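CLIP-associating protein (Drosophila melanogaster, PDB 4G3A) tracks microtubule plus ends and stabilises dynamic microtubules during mitotic spindle formation, here represented by its N-terminal TOG-like domain of HEAT repeats. Local coordinates at residues D97-S102 against K109-L114; D130-S135 against E146-T151; D201-D206 against Q223-V228. All coordinates share one frame; numbering follows the deposited sequence.

From the N terminus, interaction 1 comes first. It joins the end of helix 88-98 and the turn after it to helix 104-119, closing a short loop within the second HEAT repeat. Interaction 2 follows and closes the next hairpin, helix 125-136 against helix 142-159. Interaction 3 lies near the C-terminal end, where 201-206 meets helix 215-229 and closes the mostly helical stretch between 206 and 223. The three loops run in series; none nests in or crosses another. Interactions 1 and 2 touch directly: Gln111 bonds to Thr151 and Glu147, and Leu114 packs on Leu132. Interaction 3 stands apart, its centre about 23 Å from that of interaction 2.

Interaction 1 (D97-S102 against K109-L114); sequences DRLGDS and KAQLLL
Leu99 reaches from the turn following helix 88-98 onto the face of helix 104-119, and its side chain carries most of this contact. From CB, the first torsion places CG beside the backbone N (chi1 -68°), and this carries the two methyls over to helix 104-119. There they divide the work. Leu99 CD1 points to Leu114 CD1 at 4.2 Å, so the two leucines meet tip to tip. CD2 does more. Leu99 CD2 packs on Ala110 CB at 4.0 Å and crosses the Gln111 side chain at about a right angle, 3.8 Å from Gln111 CG. The same Leu99 methyl, CD2, is 4.1 Å from Leu114 CD1.

Arg98 adds its CB, 4.1 Å from Ala110 CB, and then its chain turns away with a bend at chi2 (-70°). Arg98 NH1 bonds to Asp101 OD1 at 2.9 Å, with the oxygen tilted from the guanidinium plane. This salt bridge spans the type I turn from Arg98 to Asp101. Arg98 NH2 also bonds to the carbonyl oxygens of Leu58 and Gly60.

The amide of Gln111 is buried but paired, with OE1 bonded to Thr151 and NE2 to Glu147. Both segments lie within the HEAT 2 repeat, where the turn after helix 88-98 meets helix 104-119. Ala66 of helix 63-80 touches Arg98, and helix 142-159 meets Leu99 and Leu114.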
ATOM      1  N   ASP A  97      -1.237   6.399  -5.854  1.00 30.27           N
ATOM      2  CA  ASP A  97      -0.442   7.542  -6.291  1.00 30.58           C
ATOM      3  C   ASP A  97       0.537   8.008  -5.215  1.00 40.12           C
ATOM      4  O   ASP A  97       1.646   8.428  -5.528  1.00 37.79           O
ATOM      5  CB  ASP A  97      -1.341   8.710  -6.712  1.00 41.82           C
ATOM      6  CG  ASP A  97      -1.997   8.487  -8.066  1.00 50.30           C
ATOM      7  OD1 ASP A  97      -1.551   7.587  -8.815  1.00 54.16           O
ATOM      8  OD2 ASP A  97      -2.960   9.205  -8.377  1.00 56.26           O
ATOM      9  N   ARG A  98       0.132   7.941  -3.950  1.00 36.25           N
ATOM     10  CA  ARG A  98       1.007   8.386  -2.867  1.00 31.02           C
ATOM     11  C   ARG A  98       2.166   7.416  -2.609  1.00 34.37           C
ATOM     12  O   ARG A  98       3.126   7.756  -1.907  1.00 34.23           O
ATOM     13  CB  ARG A  98       0.215   8.606  -1.584  1.00 32.34           C
ATOM     14  CG  ARG A  98      -0.777   9.762  -1.649  1.00 35.84           C
ATOM     15  CD  ARG A  98      -0.070  11.113  -1.693  1.00 40.60           C
ATOM     16  NE  ARG A  98      -1.008  12.206  -1.966  1.00 44.14           N
ATOM     17  CZ  ARG A  98      -0.682  13.499  -1.980  1.00 50.09           C
ATOM     18  NH1 ARG A  98       0.565  13.883  -1.729  1.00 50.15           N
ATOM     19  NH2 ARG A  98      -1.606  14.416  -2.243  1.00 43.08           N
ATOM     20  N   LEU A  99       2.089   6.213  -3.168  1.00 29.60           N
ATOM     21  CA  LEU A  99       3.232   5.312  -3.067  1.00 29.41           C
ATOM     22  C   LEU A  99       4.398   5.956  -3.793  1.00 34.87           C
ATOM     23  O   LEU A  99       5.553   5.670  -3.497  1.00 37.94           O
ATOM     24  CB  LEU A  99       2.926   3.937  -3.670  1.00 25.75           C
ATOM     25  CG  LEU A  99       1.892   3.092  -2.932  1.00 26.99           C
ATOM     26  CD1 LEU A  99       1.587   1.833  -3.736  1.00 25.14           C
ATOM     27  CD2 LEU A  99       2.369   2.750  -1.518  1.00 26.60           C
ATOM     28  N   GLY A 100       4.089   6.841  -4.737  1.00 35.89           N
ATOM     29  CA  GLY A 100       5.114   7.496  -5.531  1.00 39.93           C
ATOM     30  C   GLY A 100       5.514   8.868  -5.020  1.00 42.72           C
ATOM     31  O   GLY A 100       6.271   9.589  -5.671  1.00 46.62           O
ATOM     32  N   ASP A 101       5.014   9.231  -3.845  1.00 37.72           N
ATOM     33  CA  ASP A 101       5.289  10.549  -3.295  1.00 40.04           C
ATOM     34  C   ASP A 101       6.779  10.737  -3.056  1.00 44.99           C
ATOM     35  O   ASP A 101       7.471   9.795  -2.673  1.00 45.04           O
ATOM     36  CB  ASP A 101       4.522  10.758  -1.993  1.00 37.34           C
ATOM     37  CG  ASP A 101       4.296  12.221  -1.692  1.00 47.69           C
ATOM     38  OD1 ASP A 101       3.227  12.745  -2.066  1.00 48.84           O
ATOM     39  OD2 ASP A 101       5.190  12.843  -1.090  1.00 51.73           O
ATOM     40  N   SER A 102       7.273  11.954  -3.259  1.00 46.69           N
ATOM     41  CA  SER A 102       8.699  12.215  -3.068  1.00 56.90           C
ATOM     42  C   SER A 102       9.125  12.180  -1.595  1.00 53.58           C
ATOM     43  O   SER A 102      10.290  11.929  -1.285  1.00 56.19           O
ATOM     44  CB  SER A 102       9.103  13.545  -3.708  1.00 63.32           C
ATOM     45  OG  SER A 102       8.184  14.568  -3.392  1.00 64.37           O
ATOM     46  N   LYS A 109       3.149   6.061   5.279  1.00 31.72           N
ATOM     47  CA  LYS A 109       1.773   6.054   5.763  1.00 35.43           C
ATOM     48  C   LYS A 109       0.841   5.447   4.723  1.00 31.07           C
ATOM     49  O   LYS A 109      -0.151   4.810   5.069  1.00 29.66           O
ATOM     50  CB  LYS A 109       1.321   7.456   6.173  1.00 38.44           C
ATOM     51  CG  LYS A 109       2.179   8.084   7.274  1.00 39.88           C
ATOM     52  CD  LYS A 109       2.229   7.200   8.513  1.00 41.33           C
ATOM     53  CE  LYS A 109       3.109   7.810   9.604  1.00 48.17           C
ATOM     54  NZ  LYS A 109       3.247   6.896  10.761  1.00 43.93           N
ATOM     55  N   ALA A 110       1.174   5.626   3.448  1.00 30.86           N
ATOM     56  CA  ALA A 110       0.416   4.983   2.382  1.00 25.89           C
ATOM     57  C   ALA A 110       0.579   3.459   2.449  1.00 26.21           C
ATOM     58  O   ALA A 110      -0.402   2.712   2.394  1.00 27.69           O
ATOM     59  CB  ALA A 110       0.857   5.514   1.026  1.00 29.97           C
ATOM     60  N   GLN A 111       1.817   2.994   2.593  1.00 27.73           N
ATOM     61  CA  GLN A 111       2.055   1.554   2.691  1.00 25.05           C
ATOM     62  C   GLN A 111       1.336   1.023   3.933  1.00 28.45           C
ATOM     63  O   GLN A 111       0.736  -0.051   3.928  1.00 28.06           O
ATOM     64  CB  GLN A 111       3.557   1.267   2.777  1.00 29.08           C
ATOM     65  CG  GLN A 111       4.319   1.360   1.442  1.00 28.53           C
ATOM     66  CD  GLN A 111       4.170   0.112   0.591  1.00 29.73           C
ATOM     67  OE1 GLN A 111       3.248  -0.689   0.790  1.00 25.76           O
ATOM     68  NE2 GLN A 111       5.071  -0.059  -0.374  1.00 27.12           N
ATOM     69  N   LEU A 112       1.378   1.804   5.005  1.00 26.22           N
ATOM     70  CA  LEU A 112       0.746   1.377   6.248  1.00 30.55           C
ATOM     71  C   LEU A 112      -0.784   1.289   6.095  1.00 25.43           C
ATOM     72  O   LEU A 112      -1.404   0.352   6.583  1.00 31.83           O
ATOM     73  CB  LEU A 112       1.168   2.291   7.410  1.00 31.97           C
ATOM     74  CG  LEU A 112       0.616   2.005   8.809  1.00 40.73           C
ATOM     75  CD1 LEU A 112       0.604   0.515   9.145  1.00 41.20           C
ATOM     76  CD2 LEU A 112       1.402   2.791   9.852  1.00 48.45           C
ATOM     77  N   LEU A 113      -1.388   2.247   5.401  1.00 28.69           N
ATOM     78  CA  LEU A 113      -2.816   2.166   5.082  1.00 23.51           C
ATOM     79  C   LEU A 113      -3.146   0.865   4.350  1.00 28.36           C
ATOM     80  O   LEU A 113      -4.160   0.206   4.642  1.00 26.06           O
ATOM     81  CB  LEU A 113      -3.257   3.379   4.231  1.00 24.54           C
ATOM     82  CG  LEU A 113      -4.751   3.492   3.897  1.00 27.53           C
ATOM     83  CD1 LEU A 113      -5.182   4.963   3.557  1.00 23.16           C
ATOM     84  CD2 LEU A 113      -5.152   2.538   2.773  1.00 31.49           C
ATOM     85  N   LEU A 114      -2.296   0.497   3.388  1.00 30.63           N
ATOM     86  CA  LEU A 114      -2.495  -0.751   2.654  1.00 23.58           C
ATOM     87  C   LEU A 114      -2.403  -1.967   3.586  1.00 24.66           C
ATOM     88  O   LEU A 114      -3.230  -2.866   3.520  1.00 21.54           O
ATOM     89  CB  LEU A 114      -1.500  -0.888   1.489  1.00 27.20           C
ATOM     90  CG  LEU A 114      -1.606   0.171   0.386  1.00 24.07           C
ATOM     91  CD1 LEU A 114      -0.492  -0.024  -0.639  1.00 22.94           C
ATOM     92  CD2 LEU A 114      -2.974   0.123  -0.275  1.00 23.52           C
TER

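Interaction 2 (D130-S135 against E146-T151); sequences DKLATS and EEFLQT
This contact is part of the interface of an antiparallel helical hairpin, in which helix 125-136 packs against helix 142-159. The axes of 130-135 and 146-151 approach to 10.7 Å, with 164° between their directions. At that spacing Phe148 is the main side chain to span the gap.

Phe148 CG lies anti to the backbone N (chi1 173°), which sends the ring across to the backbone of the facing helix. Phe148 CE1 comes 3.4 Å from Leu132 CB, a close approach. The carbonyl carbon of Leu132 lies over one face of the ring. Phe148 CZ reaches further along the helix, to Ala133 CA at 3.5 Å and Ala133 CB at 3.8 Å. The small side chain of Ala133 is consistent with the ring coming so near the main chain. Beyond these two segments, Phe137 meets the Phe148 ring edge-to-face, and Ile129 and Cys136 touch it too. The ring is therefore held by residues on several sides of the hairpin as well as by the facing helix.

One helical turn after Phe148, Thr151 extends the apolar seam. Thr151 CG2, its methyl, meets Leu132 CD1 at 3.9 Å, the two side chains crossing at about a right angle. The other branch of Thr151 is polar, and its hydroxyl is turned to Gln111 of helix 104-119.

Leu132 also touches Ile96 of helix 88-98. Antiparallel helix pairs joined by a short connection and stacked on their neighbours are typical of HEAT-repeat TOG domains.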
ATOM      1  N   ASP A 130      -3.967  -8.185  -5.811  1.00 21.88           N
ATOM      2  CA  ASP A 130      -4.430  -8.276  -7.201  1.00 26.52           C
ATOM      3  C   ASP A 130      -4.932  -6.922  -7.699  1.00 30.44           C
ATOM      4  O   ASP A 130      -4.627  -6.498  -8.809  1.00 28.38           O
ATOM      5  CB  ASP A 130      -5.564  -9.297  -7.352  1.00 27.87           C
ATOM      6  CG  ASP A 130      -5.099 -10.742  -7.238  1.00 33.25           C
ATOM      7  OD1 ASP A 130      -3.931 -10.997  -6.881  1.00 30.19           O
ATOM      8  OD2 ASP A 130      -5.933 -11.634  -7.502  1.00 38.48           O
ATOM      9  N   LYS A 131      -5.719  -6.245  -6.872  1.00 30.64           N
ATOM     10  CA  LYS A 131      -6.266  -4.951  -7.250  1.00 22.70           C
ATOM     11  C   LYS A 131      -5.142  -3.936  -7.452  1.00 28.54           C
ATOM     12  O   LYS A 131      -5.150  -3.163  -8.408  1.00 23.72           O
ATOM     13  CB  LYS A 131      -7.241  -4.450  -6.171  1.00 27.07           C
ATOM     14  CG  LYS A 131      -7.950  -3.171  -6.548  1.00 31.41           C
ATOM     15  CD  LYS A 131      -8.815  -3.363  -7.804  1.00 36.32           C
ATOM     16  CE  LYS A 131      -9.837  -2.213  -7.965  1.00 38.44           C
ATOM     17  NZ  LYS A 131     -10.556  -2.369  -9.258  1.00 43.74           N
ATOM     18  N   LEU A 132      -4.167  -3.939  -6.552  1.00 26.86           N
ATOM     19  CA  LEU A 132      -3.029  -3.037  -6.688  1.00 20.22           C
ATOM     20  C   LEU A 132      -2.271  -3.344  -7.980  1.00 22.09           C
ATOM     21  O   LEU A 132      -1.794  -2.434  -8.662  1.00 25.04           O
ATOM     22  CB  LEU A 132      -2.082  -3.203  -5.504  1.00 19.76           C
ATOM     23  CG  LEU A 132      -2.622  -2.717  -4.153  1.00 28.68           C
ATOM     24  CD1 LEU A 132      -1.658  -3.106  -3.053  1.00 26.85           C
ATOM     25  CD2 LEU A 132      -2.802  -1.223  -4.181  1.00 25.29           C
ATOM     26  N   ALA A 133      -2.113  -4.631  -8.265  1.00 25.81           N
ATOM     27  CA  ALA A 133      -1.307  -5.080  -9.405  1.00 29.92           C
ATOM     28  C   ALA A 133      -1.803  -4.426 -10.685  1.00 35.69           C
ATOM     29  O   ALA A 133      -1.012  -3.997 -11.532  1.00 27.56           O
ATOM     30  CB  ALA A 133      -1.365  -6.583  -9.535  1.00 26.92           C
ATOM     31  N   THR A 134      -3.124  -4.354 -10.815  1.00 27.27           N
ATOM     32  CA  THR A 134      -3.744  -3.754 -11.988  1.00 32.34           C
ATOM     33  C   THR A 134      -3.215  -2.347 -12.262  1.00 24.70           C
ATOM     34  O   THR A 134      -2.982  -1.981 -13.411  1.00 34.69           O
ATOM     35  CB  THR A 134      -5.281  -3.753 -11.859  1.00 45.55           C
ATOM     36  OG1 THR A 134      -5.746  -5.109 -11.860  1.00 34.39           O
ATOM     37  CG2 THR A 134      -5.930  -2.993 -13.022  1.00 47.59           C
ATOM     38  N   SER A 135      -3.010  -1.564 -11.207  1.00 27.21           N
ATOM     39  CA  SER A 135      -2.603  -0.173 -11.367  1.00 33.25           C
ATOM     40  C   SER A 135      -1.102   0.036 -11.212  1.00 36.42           C
ATOM     41  O   SER A 135      -0.565   1.048 -11.658  1.00 31.70           O
ATOM     42  CB  SER A 135      -3.321   0.716 -10.342  1.00 37.20           C
ATOM     43  OG  SER A 135      -4.728   0.690 -10.502  1.00 35.62           O
ATOM     44  N   GLU A 146       8.253   0.347  -7.751  1.00 24.09           N
ATOM     45  CA  GLU A 146       9.137  -0.195  -6.728  1.00 24.56           C
ATOM     46  C   GLU A 146       8.430  -0.429  -5.386  1.00 24.75           C
ATOM     47  O   GLU A 146       8.631  -1.458  -4.741  1.00 27.98           O
ATOM     48  CB  GLU A 146      10.317   0.744  -6.505  1.00 25.82           C
ATOM     49  CG  GLU A 146      11.282   0.222  -5.458  1.00 33.21           C
ATOM     50  CD  GLU A 146      12.405   1.187  -5.174  1.00 45.74           C
ATOM     51  OE1 GLU A 146      12.388   2.298  -5.742  1.00 43.88           O
ATOM     52  OE2 GLU A 146      13.303   0.833  -4.383  1.00 56.83           O
ATOM     53  N   GLU A 147       7.618   0.539  -4.963  1.00 24.84           N
ATOM     54  CA  GLU A 147       6.896   0.418  -3.702  1.00 21.65           C
ATOM     55  C   GLU A 147       5.938  -0.771  -3.743  1.00 21.17           C
ATOM     56  O   GLU A 147       5.830  -1.526  -2.772  1.00 27.70           O
ATOM     57  CB  GLU A 147       6.144   1.718  -3.370  1.00 24.07           C
ATOM     58  CG  GLU A 147       7.034   2.861  -2.900  1.00 31.85           C
ATOM     59  CD  GLU A 147       7.616   2.617  -1.518  1.00 38.25           C
ATOM     60  OE1 GLU A 147       7.029   1.817  -0.750  1.00 31.65           O
ATOM     61  OE2 GLU A 147       8.654   3.230  -1.198  1.00 35.54           O
ATOM     62  N   PHE A 148       5.251  -0.937  -4.869  1.00 22.79           N
ATOM     63  CA  PHE A 148       4.309  -2.033  -4.992  1.00 24.96           C
ATOM     64  C   PHE A 148       4.982  -3.394  -4.835  1.00 24.68           C
ATOM     65  O   PHE A 148       4.433  -4.280  -4.174  1.00 24.10           O
ATOM     66  CB  PHE A 148       3.500  -1.968  -6.292  1.00 24.91           C
ATOM     67  CG  PHE A 148       2.648  -3.188  -6.516  1.00 20.74           C
ATOM     68  CD1 PHE A 148       1.716  -3.574  -5.559  1.00 24.37           C
ATOM     69  CD2 PHE A 148       2.812  -3.975  -7.657  1.00 27.09           C
ATOM     70  CE1 PHE A 148       0.951  -4.708  -5.737  1.00 31.50           C
ATOM     71  CE2 PHE A 148       2.038  -5.115  -7.847  1.00 22.68           C
ATOM     72  CZ  PHE A 148       1.109  -5.474  -6.890  1.00 21.73           C
ATOM     73  N   LEU A 149       6.170  -3.560  -5.422  1.00 23.48           N
ATOM     74  CA  LEU A 149       6.923  -4.802  -5.227  1.00 22.75           C
ATOM     75  C   LEU A 149       7.147  -5.023  -3.734  1.00 24.51           C
ATOM     76  O   LEU A 149       7.028  -6.141  -3.246  1.00 22.63           O
ATOM     77  CB  LEU A 149       8.247  -4.788  -6.001  1.00 24.18           C
ATOM     78  CG  LEU A 149       8.083  -4.849  -7.528  1.00 25.96           C
ATOM     79  CD1 LEU A 149       9.389  -4.555  -8.252  1.00 23.80           C
ATOM     80  CD2 LEU A 149       7.496  -6.189  -7.986  1.00 25.89           C
ATOM     81  N   GLN A 150       7.433  -3.947  -3.007  1.00 23.79           N
ATOM     82  CA  GLN A 150       7.657  -4.053  -1.570  1.00 26.14           C
ATOM     83  C   GLN A 150       6.365  -4.415  -0.837  1.00 27.50           C
ATOM     84  O   GLN A 150       6.388  -5.145   0.156  1.00 24.59           O
ATOM     85  CB  GLN A 150       8.260  -2.758  -1.024  1.00 27.87           C
ATOM     86  CG  GLN A 150       8.606  -2.812   0.456  1.00 35.63           C
ATOM     87  CD  GLN A 150       9.747  -3.755   0.756  1.00 42.85           C
ATOM     88  OE1 GLN A 150       9.643  -4.619   1.638  1.00 40.91           O
ATOM     89  NE2 GLN A 150      10.847  -3.607   0.020  1.00 36.16           N
ATOM     90  N   THR A 151       5.233  -3.909  -1.329  1.00 23.71           N
ATOM     91  CA  THR A 151       3.946  -4.268  -0.749  1.00 22.57           C
ATOM     92  C   THR A 151       3.729  -5.771  -0.865  1.00 21.57           C
ATOM     93  O   THR A 151       3.228  -6.412   0.061  1.00 23.64           O
ATOM     94  CB  THR A 151       2.774  -3.554  -1.463  1.00 27.46           C
ATOM     95  OG1 THR A 151       2.964  -2.133  -1.412  1.00 26.84           O
ATOM     96  CG2 THR A 151       1.449  -3.925  -0.811  1.00 26.72           C
TER

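Interaction 3 (D201-D206 against Q223-V228); sequences DRLRPD and QKFDQV
Leu203 and Phe225 form the close-packed, buried half of this contact, while Arg204 and Asp226 pair on its more exposed side. On the inner side, Leu203 CG lies opposite its own N (chi1 179°), and this turns the side chain toward helix 215-229. Leu203 CD2 approaches Phe225 CZ at 3.7 Å, with the two side chains about at right angles. The Phe225 ring also stacks with Tyr196 of helix 182-199.

These residues belong to the C-terminal end of the TOG-like domain, where 201-206 starts at the end of the HEAT 3 range, after helix 182-199, and helix 215-229 packs against it.

On the outer side, Arg204 and Phe225 run alongside in opposite senses. Arg204 CG lies at the edge of the Phe225 ring. Phe225 CB lies over one face of the guanidinium, 3.7 Å from Arg204 NH1. The guanidinium and ring planes are 86° apart. A bend at chi3 (87°) directs the group between two aspartates. Arg204 NH1 bonds in plane to Asp201 OD1 at 2.8 Å. Arg204 NH2 makes a salt bridge to Asp226 OD1 at 2.7 Å, but from above the carboxylate plane. Glu222 pairs with NE, so acidic groups engage all three nitrogens. With an alanine at this position, Asp226 would probably lose its mate across the contact, Asp201 and Glu222 would each lose a partner, and the flank of Phe225 would be less covered. Asp201 has further partners in Lys229 and Tyr196, whereas Asp226 is exposed to solvent.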
ATOM      1  N   ASP A 201      12.511 -24.257  -3.967  1.00 33.30           N
ATOM      2  CA  ASP A 201      13.270 -24.531  -5.183  1.00 32.46           C
ATOM      3  C   ASP A 201      12.430 -24.723  -6.445  1.00 30.99           C
ATOM      4  O   ASP A 201      12.968 -24.672  -7.551  1.00 34.86           O
ATOM      5  CB  ASP A 201      14.205 -25.724  -4.974  1.00 41.66           C
ATOM      6  CG  ASP A 201      15.303 -25.429  -3.975  1.00 44.90           C
ATOM      7  OD1 ASP A 201      16.065 -24.456  -4.187  1.00 35.58           O
ATOM      8  OD2 ASP A 201      15.405 -26.176  -2.977  1.00 48.28           O
ATOM      9  N   ARG A 202      11.123 -24.929  -6.287  1.00 40.95           N
ATOM     10  CA  ARG A 202      10.232 -25.073  -7.434  1.00 44.74           C
ATOM     11  C   ARG A 202      10.200 -23.781  -8.249  1.00 50.99           C
ATOM     12  O   ARG A 202       9.723 -23.768  -9.388  1.00 47.75           O
ATOM     13  CB  ARG A 202       8.811 -25.436  -6.995  1.00 48.23           C
ATOM     14  CG  ARG A 202       7.960 -24.234  -6.618  1.00 67.48           C
ATOM     15  CD  ARG A 202       6.468 -24.546  -6.667  1.00 83.09           C
ATOM     16  NE  ARG A 202       6.000 -25.226  -5.462  1.00 94.77           N
ATOM     17  CZ  ARG A 202       4.749 -25.634  -5.269  1.00102.50           C
ATOM     18  NH1 ARG A 202       3.831 -25.437  -6.208  1.00106.01           N
ATOM     19  NH2 ARG A 202       4.414 -26.243  -4.138  1.00101.60           N
ATOM     20  N   LEU A 203      10.703 -22.697  -7.664  1.00 45.79           N
ATOM     21  CA  LEU A 203      10.735 -21.405  -8.351  1.00 40.51           C
ATOM     22  C   LEU A 203      11.764 -21.428  -9.481  1.00 35.35           C
ATOM     23  O   LEU A 203      11.604 -20.737 -10.488  1.00 32.93           O
ATOM     24  CB  LEU A 203      11.054 -20.280  -7.361  1.00 32.29           C
ATOM     25  CG  LEU A 203      11.153 -18.866  -7.942  1.00 33.17           C
ATOM     26  CD1 LEU A 203       9.854 -18.477  -8.610  1.00 30.23           C
ATOM     27  CD2 LEU A 203      11.518 -17.849  -6.872  1.00 30.65           C
ATOM     28  N   ARG A 204      12.806 -22.254  -9.322  1.00 27.82           N
ATOM     29  CA  ARG A 204      13.917 -22.283 -10.275  1.00 30.93           C
ATOM     30  C   ARG A 204      13.506 -22.705 -11.693  1.00 35.66           C
ATOM     31  O   ARG A 204      13.803 -21.993 -12.657  1.00 36.81           O
ATOM     32  CB  ARG A 204      15.081 -23.137  -9.728  1.00 37.77           C
ATOM     33  CG  ARG A 204      15.288 -22.954  -8.221  1.00 44.75           C
ATOM     34  CD  ARG A 204      16.401 -23.843  -7.628  1.00 40.45           C
ATOM     35  NE  ARG A 204      17.685 -23.170  -7.749  1.00 57.15           N
ATOM     36  CZ  ARG A 204      18.425 -22.756  -6.729  1.00 46.31           C
ATOM     37  NH1 ARG A 204      18.042 -22.974  -5.486  1.00 36.19           N
ATOM     38  NH2 ARG A 204      19.571 -22.140  -6.967  1.00 48.88           N
ATOM     39  N   PRO A 205      12.828 -23.857 -11.835  1.00 40.19           N
ATOM     40  CA  PRO A 205      12.350 -24.254 -13.169  1.00 44.13           C
ATOM     41  C   PRO A 205      11.202 -23.370 -13.666  1.00 43.79           C
ATOM     42  O   PRO A 205      10.991 -23.253 -14.871  1.00 46.49           O
ATOM     43  CB  PRO A 205      11.870 -25.695 -12.955  1.00 47.17           C
ATOM     44  CG  PRO A 205      11.585 -25.781 -11.476  1.00 46.06           C
ATOM     45  CD  PRO A 205      12.632 -24.927 -10.842  1.00 40.88           C
ATOM     46  N   ASP A 206      10.462 -22.761 -12.744  1.00 42.07           N
ATOM     47  CA  ASP A 206       9.439 -21.791 -13.113  1.00 39.09           C
ATOM     48  C   ASP A 206      10.071 -20.636 -13.866  1.00 41.60           C
ATOM     49  O   ASP A 206       9.550 -20.179 -14.883  1.00 46.25           O
ATOM     50  CB  ASP A 206       8.762 -21.228 -11.863  1.00 43.78           C
ATOM     51  CG  ASP A 206       7.617 -22.087 -11.372  1.00 57.76           C
ATOM     52  OD1 ASP A 206       7.253 -23.061 -12.070  1.00 63.16           O
ATOM     53  OD2 ASP A 206       7.077 -21.777 -10.288  1.00 62.69           O
ATOM     54  N   GLN A 223      22.067 -17.885  -8.017  1.00 40.05           N
ATOM     55  CA  GLN A 223      23.114 -17.656  -7.027  1.00 49.15           C
ATOM     56  C   GLN A 223      22.498 -17.089  -5.754  1.00 42.55           C
ATOM     57  O   GLN A 223      22.822 -17.524  -4.655  1.00 44.10           O
ATOM     58  CB  GLN A 223      24.194 -16.716  -7.561  1.00 57.78           C
ATOM     59  CG  GLN A 223      25.191 -17.395  -8.477  1.00 72.69           C
ATOM     60  CD  GLN A 223      26.117 -16.411  -9.171  0.37 81.55           C
ATOM     61  OE1 GLN A 223      26.132 -15.221  -8.850  0.69 87.03           O
ATOM     62  NE2 GLN A 223      26.891 -16.905 -10.132  1.00 80.23           N
ATOM     63  N   LYS A 224      21.586 -16.136  -5.909  1.00 35.61           N
ATOM     64  CA  LYS A 224      20.947 -15.541  -4.742  1.00 31.68           C
ATOM     65  C   LYS A 224      20.083 -16.532  -3.957  1.00 35.73           C
ATOM     66  O   LYS A 224      20.043 -16.487  -2.727  1.00 37.82           O
ATOM     67  CB  LYS A 224      20.169 -14.290  -5.138  1.00 35.72           C
ATOM     68  CG  LYS A 224      21.089 -13.128  -5.446  1.00 44.93           C
ATOM     69  CD  LYS A 224      20.378 -12.010  -6.181  1.00 48.29           C
ATOM     70  CE  LYS A 224      21.331 -10.851  -6.458  1.00 52.00           C
ATOM     71  NZ  LYS A 224      21.689 -10.122  -5.207  1.00 49.32           N
ATOM     72  N   PHE A 225      19.404 -17.434  -4.656  1.00 32.66           N
ATOM     73  CA  PHE A 225      18.632 -18.476  -3.975  1.00 32.65           C
ATOM     74  C   PHE A 225      19.554 -19.418  -3.191  1.00 40.28           C
ATOM     75  O   PHE A 225      19.261 -19.786  -2.053  1.00 36.84           O
ATOM     76  CB  PHE A 225      17.790 -19.278  -4.969  1.00 36.10           C
ATOM     77  CG  PHE A 225      16.817 -18.439  -5.765  1.00 35.93           C
ATOM     78  CD1 PHE A 225      16.208 -18.954  -6.897  1.00 40.85           C
ATOM     79  CD2 PHE A 225      16.526 -17.141  -5.381  1.00 34.57           C
ATOM     80  CE1 PHE A 225      15.323 -18.195  -7.630  1.00 34.97           C
ATOM     81  CE2 PHE A 225      15.636 -16.363  -6.118  1.00 36.23           C
ATOM     82  CZ  PHE A 225      15.033 -16.897  -7.237  1.00 37.83           C
ATOM     83  N   ASP A 226      20.660 -19.811  -3.814  1.00 34.93           N
ATOM     84  CA  ASP A 226      21.619 -20.689  -3.156  1.00 42.79           C
ATOM     85  C   ASP A 226      22.057 -20.024  -1.869  1.00 40.67           C
ATOM     86  O   ASP A 226      22.130 -20.664  -0.824  1.00 43.25           O
ATOM     87  CB  ASP A 226      22.844 -20.926  -4.039  1.00 47.42           C
ATOM     88  CG  ASP A 226      22.549 -21.809  -5.227  1.00 50.95           C
ATOM     89  OD1 ASP A 226      21.554 -22.556  -5.179  1.00 48.25           O
ATOM     90  OD2 ASP A 226      23.327 -21.762  -6.204  1.00 55.90           O
ATOM     91  N   GLN A 227      22.349 -18.730  -1.961  1.00 36.70           N
ATOM     92  CA  GLN A 227      22.790 -17.965  -0.803  1.00 44.40           C
ATOM     93  C   GLN A 227      21.747 -17.974   0.320  1.00 48.55           C
ATOM     94  O   GLN A 227      22.091 -18.098   1.504  1.00 45.20           O
ATOM     95  CB  GLN A 227      23.158 -16.536  -1.206  1.00 46.93           C
ATOM     96  CG  GLN A 227      23.906 -15.780  -0.126  1.00 65.33           C
ATOM     97  CD  GLN A 227      25.081 -16.580   0.438  1.00 81.42           C
ATOM     98  OE1 GLN A 227      25.887 -17.141  -0.311  1.00 86.83           O
ATOM     99  NE2 GLN A 227      25.179 -16.634   1.767  1.00 80.04           N
ATOM    100  N   VAL A 228      20.473 -17.847  -0.042  1.00 46.74           N
ATOM    101  CA  VAL A 228      19.406 -17.937   0.953  1.00 46.28           C
ATOM    102  C   VAL A 228      19.412 -19.318   1.616  1.00 45.43           C
ATOM    103  O   VAL A 228      19.295 -19.437   2.836  1.00 47.30           O
ATOM    104  CB  VAL A 228      18.021 -17.665   0.332  1.00 47.65           C
ATOM    105  CG1 VAL A 228      16.914 -18.090   1.290  1.00 45.91           C
ATOM    106  CG2 VAL A 228      17.881 -16.184  -0.063  1.00 37.64           C
TER